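Local coordinates for protein cytosol aminopeptidase (Coxiella burnetii, PDB 3IJ3) that probably removes residues from the N-termini of peptides as a manganese-dependent metalloaminopeptidase of the M17 (leucine aminopeptidase) family, at residues E334-A346 / I429-D441. Numbering follows the deposited sequence.
Sequences EGRVVLADALAEA and ITAALFLQHFVSD. With LI (lithium ion), chain C; SO4 (sulfate ion), chain D; SO4 (sulfate ion), chain F; EDO (1,2-ethanediol), chain I.
Arg336 runs from helix 335-346 across helix 429-436, its side chain seated as a knob among Thr430, Ala431, Phe434 and Leu435. CB packs 3.7 Å from Phe434 CD2. CG lies over that ring's face in a CH-pi contact, 4.0 Å from the centroid; with chi1 at 71° it sits between the backbone N and the carbonyl carbon. CD continues past Phe434 CG, and the bend at chi3 turns the guanidinium over Ala431, whose CB packs centrally against one face. The edge of the group serves two sulfates: NE donates a hydrogen bond to O2 of the chain D ion at 2.8 Å and NH2 to its O4, while NH1 and NH2 both donate to the chain F ion. Backbone N-H groups of Gly335 and Arg336 also hydrogen-bond the chain D sulfate; Lys250 NZ and Ser421 OG each hydrogen-bond a sulfate.

Further along, Leu435 answers as a reciprocal knob, its CD2 3.6 Å from both Leu339 CB and Leu343 CD1. Ala340 CB stands over the centre of the Phe438 ring, 3.5 Å from the centroid and only 6° off its normal. The helix segments point the same general way, crossing at -28° with axes 9.7 Å apart. Glu334, just ahead, binds lithium through OE2 at 1.9 Å beside Asp255 and Asp273. This helix pair thus borders the metal site of the M17 catalytic domain, where the chain D sulfate probably marks the bicarbonate site of related leucine aminopeptidases.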
# COMPACT_ATOMS: atom_id res chain seq x y z
N GLU A 334 7.27 -21.77 2.03
CA GLU A 334 8.00 -22.75 2.86
C GLU A 334 7.43 -24.17 2.80
O GLU A 334 8.13 -25.16 3.05
CB GLU A 334 8.00 -22.30 4.35
CG GLU A 334 6.75 -22.65 5.21
CD GLU A 334 5.47 -21.99 4.76
OE1 GLU A 334 5.55 -20.94 4.12
OE2 GLU A 334 4.37 -22.55 5.03
N GLY A 335 6.14 -24.26 2.53
CA GLY A 335 5.46 -25.57 2.52
C GLY A 335 6.07 -26.53 1.51
O GLY A 335 6.32 -27.70 1.80
N ARG A 336 6.31 -26.03 0.32
CA ARG A 336 6.91 -26.87 -0.74
C ARG A 336 8.33 -27.28 -0.38
O ARG A 336 8.79 -28.35 -0.78
CB ARG A 336 6.86 -26.12 -2.07
CG ARG A 336 7.80 -24.95 -2.18
CD ARG A 336 7.41 -23.95 -3.27
NE ARG A 336 6.15 -23.28 -2.99
CZ ARG A 336 5.63 -22.30 -3.75
NH1 ARG A 336 6.25 -21.88 -4.85
NH2 ARG A 336 4.47 -21.77 -3.43
N VAL A 337 9.04 -26.40 0.36
CA VAL A 337 10.43 -26.69 0.79
C VAL A 337 10.46 -27.88 1.78
O VAL A 337 11.25 -28.83 1.59
CB VAL A 337 11.13 -25.45 1.37
CG1 VAL A 337 12.54 -25.77 1.92
CG2 VAL A 337 11.20 -24.32 0.31
N VAL A 338 9.56 -27.87 2.77
CA VAL A 338 9.53 -28.98 3.73
C VAL A 338 8.99 -30.24 3.08
O VAL A 338 9.49 -31.34 3.37
CB VAL A 338 8.83 -28.63 5.07
CG1 VAL A 338 9.46 -27.33 5.65
CG2 VAL A 338 7.29 -28.50 4.92
N LEU A 339 8.02 -30.09 2.18
CA LEU A 339 7.47 -31.25 1.45
C LEU A 339 8.52 -31.92 0.57
O LEU A 339 8.49 -33.13 0.39
CB LEU A 339 6.26 -30.85 0.61
CG LEU A 339 4.99 -30.58 1.40
CD1 LEU A 339 3.91 -29.98 0.48
CD2 LEU A 339 4.49 -31.84 2.10
N ALA A 340 9.43 -31.14 0.00
CA ALA A 340 10.50 -31.68 -0.87
C ALA A 340 11.31 -32.77 -0.18
O ALA A 340 11.64 -33.78 -0.79
CB ALA A 340 11.44 -30.55 -1.36
N ASP A 341 11.63 -32.56 1.10
CA ASP A 341 12.36 -33.57 1.86
C ASP A 341 11.51 -34.81 2.14
O ASP A 341 12.01 -35.93 2.09
CB ASP A 341 12.89 -33.00 3.17
CG ASP A 341 14.26 -32.37 3.02
OD1 ASP A 341 14.82 -32.37 1.90
OD2 ASP A 341 14.80 -31.93 4.06
N ALA A 342 10.23 -34.61 2.46
CA ALA A 342 9.35 -35.75 2.74
C ALA A 342 9.18 -36.55 1.46
O ALA A 342 9.19 -37.77 1.48
CB ALA A 342 7.97 -35.27 3.28
N LEU A 343 9.00 -35.86 0.33
CA LEU A 343 8.87 -36.54 -0.96
C LEU A 343 10.12 -37.31 -1.38
O LEU A 343 10.03 -38.44 -1.90
CB LEU A 343 8.42 -35.57 -2.08
CG LEU A 343 7.01 -35.02 -2.02
CD1 LEU A 343 6.86 -33.86 -3.03
CD2 LEU A 343 5.93 -36.10 -2.24
N ALA A 344 11.30 -36.71 -1.16
CA ALA A 344 12.58 -37.35 -1.46
C ALA A 344 12.69 -38.65 -0.66
O ALA A 344 13.21 -39.66 -1.16
CB ALA A 344 13.76 -36.40 -1.13
N GLU A 345 12.20 -38.63 0.57
CA GLU A 345 12.19 -39.84 1.39
C GLU A 345 11.19 -40.88 0.86
O GLU A 345 11.51 -42.07 0.76
CB GLU A 345 11.86 -39.49 2.84
CG GLU A 345 11.74 -40.69 3.78
CD GLU A 345 13.04 -41.45 4.01
OE1 GLU A 345 14.11 -41.09 3.47
OE2 GLU A 345 12.98 -42.45 4.77
N ALA A 346 9.98 -40.43 0.53
CA ALA A 346 8.95 -41.32 0.02
C ALA A 346 9.39 -42.07 -1.25
O ALA A 346 9.12 -43.26 -1.40
CB ALA A 346 7.66 -40.51 -0.29
N ILE A 429 0.50 -23.56 -9.97
CA ILE A 429 1.26 -24.41 -10.87
C ILE A 429 2.70 -24.39 -10.43
O ILE A 429 3.37 -25.42 -10.40
CB ILE A 429 1.15 -23.95 -12.31
CG1 ILE A 429 -0.29 -24.17 -12.78
CG2 ILE A 429 2.14 -24.74 -13.24
CD1 ILE A 429 -0.61 -23.50 -14.11
N THR A 430 3.17 -23.20 -10.06
CA THR A 430 4.56 -23.04 -9.65
C THR A 430 4.93 -23.98 -8.48
O THR A 430 5.97 -24.66 -8.54
CB THR A 430 4.86 -21.50 -9.34
OG1 THR A 430 4.58 -20.73 -10.52
CG2 THR A 430 6.34 -21.33 -8.96
N ALA A 431 4.11 -24.05 -7.43
CA ALA A 431 4.39 -24.90 -6.28
C ALA A 431 4.46 -26.39 -6.64
O ALA A 431 5.33 -27.15 -6.18
CB ALA A 431 3.38 -24.68 -5.18
N ALA A 432 3.50 -26.81 -7.45
CA ALA A 432 3.41 -28.18 -7.91
C ALA A 432 4.61 -28.53 -8.77
O ALA A 432 5.15 -29.64 -8.65
CB ALA A 432 2.07 -28.40 -8.68
N LEU A 433 5.04 -27.61 -9.65
CA LEU A 433 6.22 -27.88 -10.51
C LEU A 433 7.46 -27.97 -9.67
O LEU A 433 8.39 -28.71 -9.99
CB LEU A 433 6.47 -26.80 -11.58
CG LEU A 433 5.62 -26.71 -12.82
CD1 LEU A 433 5.97 -25.40 -13.58
CD2 LEU A 433 5.76 -27.95 -13.69
N PHE A 434 7.52 -27.18 -8.60
CA PHE A 434 8.65 -27.25 -7.69
C PHE A 434 8.75 -28.69 -7.11
O PHE A 434 9.78 -29.34 -7.19
CB PHE A 434 8.49 -26.24 -6.55
CG PHE A 434 9.59 -26.32 -5.53
CD1 PHE A 434 10.77 -25.56 -5.69
CD2 PHE A 434 9.49 -27.17 -4.46
CE1 PHE A 434 11.81 -25.65 -4.75
CE2 PHE A 434 10.52 -27.27 -3.52
CZ PHE A 434 11.69 -26.51 -3.67
N LEU A 435 7.66 -29.17 -6.55
CA LEU A 435 7.61 -30.49 -5.96
C LEU A 435 7.95 -31.61 -6.96
O LEU A 435 8.56 -32.61 -6.59
CB LEU A 435 6.25 -30.74 -5.30
CG LEU A 435 5.91 -29.86 -4.07
CD1 LEU A 435 4.44 -30.04 -3.69
CD2 LEU A 435 6.81 -30.22 -2.93
N GLN A 436 7.56 -31.42 -8.22
CA GLN A 436 7.81 -32.41 -9.24
C GLN A 436 9.31 -32.66 -9.41
O GLN A 436 9.70 -33.73 -9.85
CB GLN A 436 7.19 -32.00 -10.57
CG GLN A 436 7.30 -33.07 -11.63
CD GLN A 436 6.57 -32.70 -12.90
OE1 GLN A 436 6.46 -31.51 -13.26
NE2 GLN A 436 6.10 -33.71 -13.61
N HIS A 437 10.14 -31.68 -9.09
CA HIS A 437 11.61 -31.88 -9.20
C HIS A 437 12.10 -32.98 -8.27
O HIS A 437 13.19 -33.52 -8.48
CB HIS A 437 12.38 -30.60 -8.87
CG HIS A 437 12.34 -29.58 -9.95
ND1 HIS A 437 11.24 -28.79 -10.20
CD2 HIS A 437 13.27 -29.20 -10.86
CE1 HIS A 437 11.49 -27.97 -11.20
NE2 HIS A 437 12.72 -28.20 -11.62
N PHE A 438 11.28 -33.32 -7.27
CA PHE A 438 11.65 -34.33 -6.24
C PHE A 438 10.99 -35.69 -6.42
O PHE A 438 11.25 -36.64 -5.65
CB PHE A 438 11.38 -33.75 -4.86
CG PHE A 438 12.17 -32.49 -4.61
CD1 PHE A 438 13.44 -32.57 -4.04
CD2 PHE A 438 11.69 -31.24 -5.01
CE1 PHE A 438 14.22 -31.43 -3.85
CE2 PHE A 438 12.48 -30.09 -4.83
CZ PHE A 438 13.76 -30.19 -4.26
N VAL A 439 10.18 -35.81 -7.47
CA VAL A 439 9.46 -37.06 -7.74
C VAL A 439 9.59 -37.54 -9.17
O VAL A 439 9.16 -36.85 -10.11
CB VAL A 439 7.95 -36.89 -7.45
CG1 VAL A 439 7.22 -38.24 -7.64
CG2 VAL A 439 7.70 -36.36 -6.05
N SER A 440 10.17 -38.72 -9.36
CA SER A 440 10.30 -39.33 -10.67
C SER A 440 8.96 -39.45 -11.40
O SER A 440 7.94 -39.79 -10.78
CB SER A 440 10.87 -40.74 -10.54
OG SER A 440 10.93 -41.38 -11.80
N ASP A 441 8.96 -39.22 -12.71
CA ASP A 441 7.75 -39.43 -13.53
C ASP A 441 7.33 -40.90 -13.51
O ASP A 441 6.18 -41.22 -13.86
CB ASP A 441 7.97 -39.02 -14.99
CG ASP A 441 7.98 -37.51 -15.20
OD1 ASP A 441 7.52 -36.75 -14.32
OD2 ASP A 441 8.45 -37.10 -16.28
LI LI C . 2.61 -21.91 4.55
S SO4 D . 3.74 -23.23 0.10
O1 SO4 D . 4.06 -22.53 1.34
O2 SO4 D . 5.03 -23.66 -0.47
O3 SO4 D . 2.86 -24.33 0.45
O4 SO4 D . 3.07 -22.32 -0.85
S SO4 F . 4.65 -18.94 -6.28
O1 SO4 F . 4.29 -17.70 -5.60
O2 SO4 F . 6.08 -19.22 -6.15
O3 SO4 F . 3.89 -20.08 -5.81
O4 SO4 F . 4.33 -18.76 -7.70
C1 EDO I . 14.88 -24.42 -13.46
O1 EDO I . 15.23 -24.92 -14.75
C2 EDO I . 14.03 -25.42 -12.70
O2 EDO I . 14.10 -26.72 -13.31
O HOH W 1 2.62 -20.97 2.88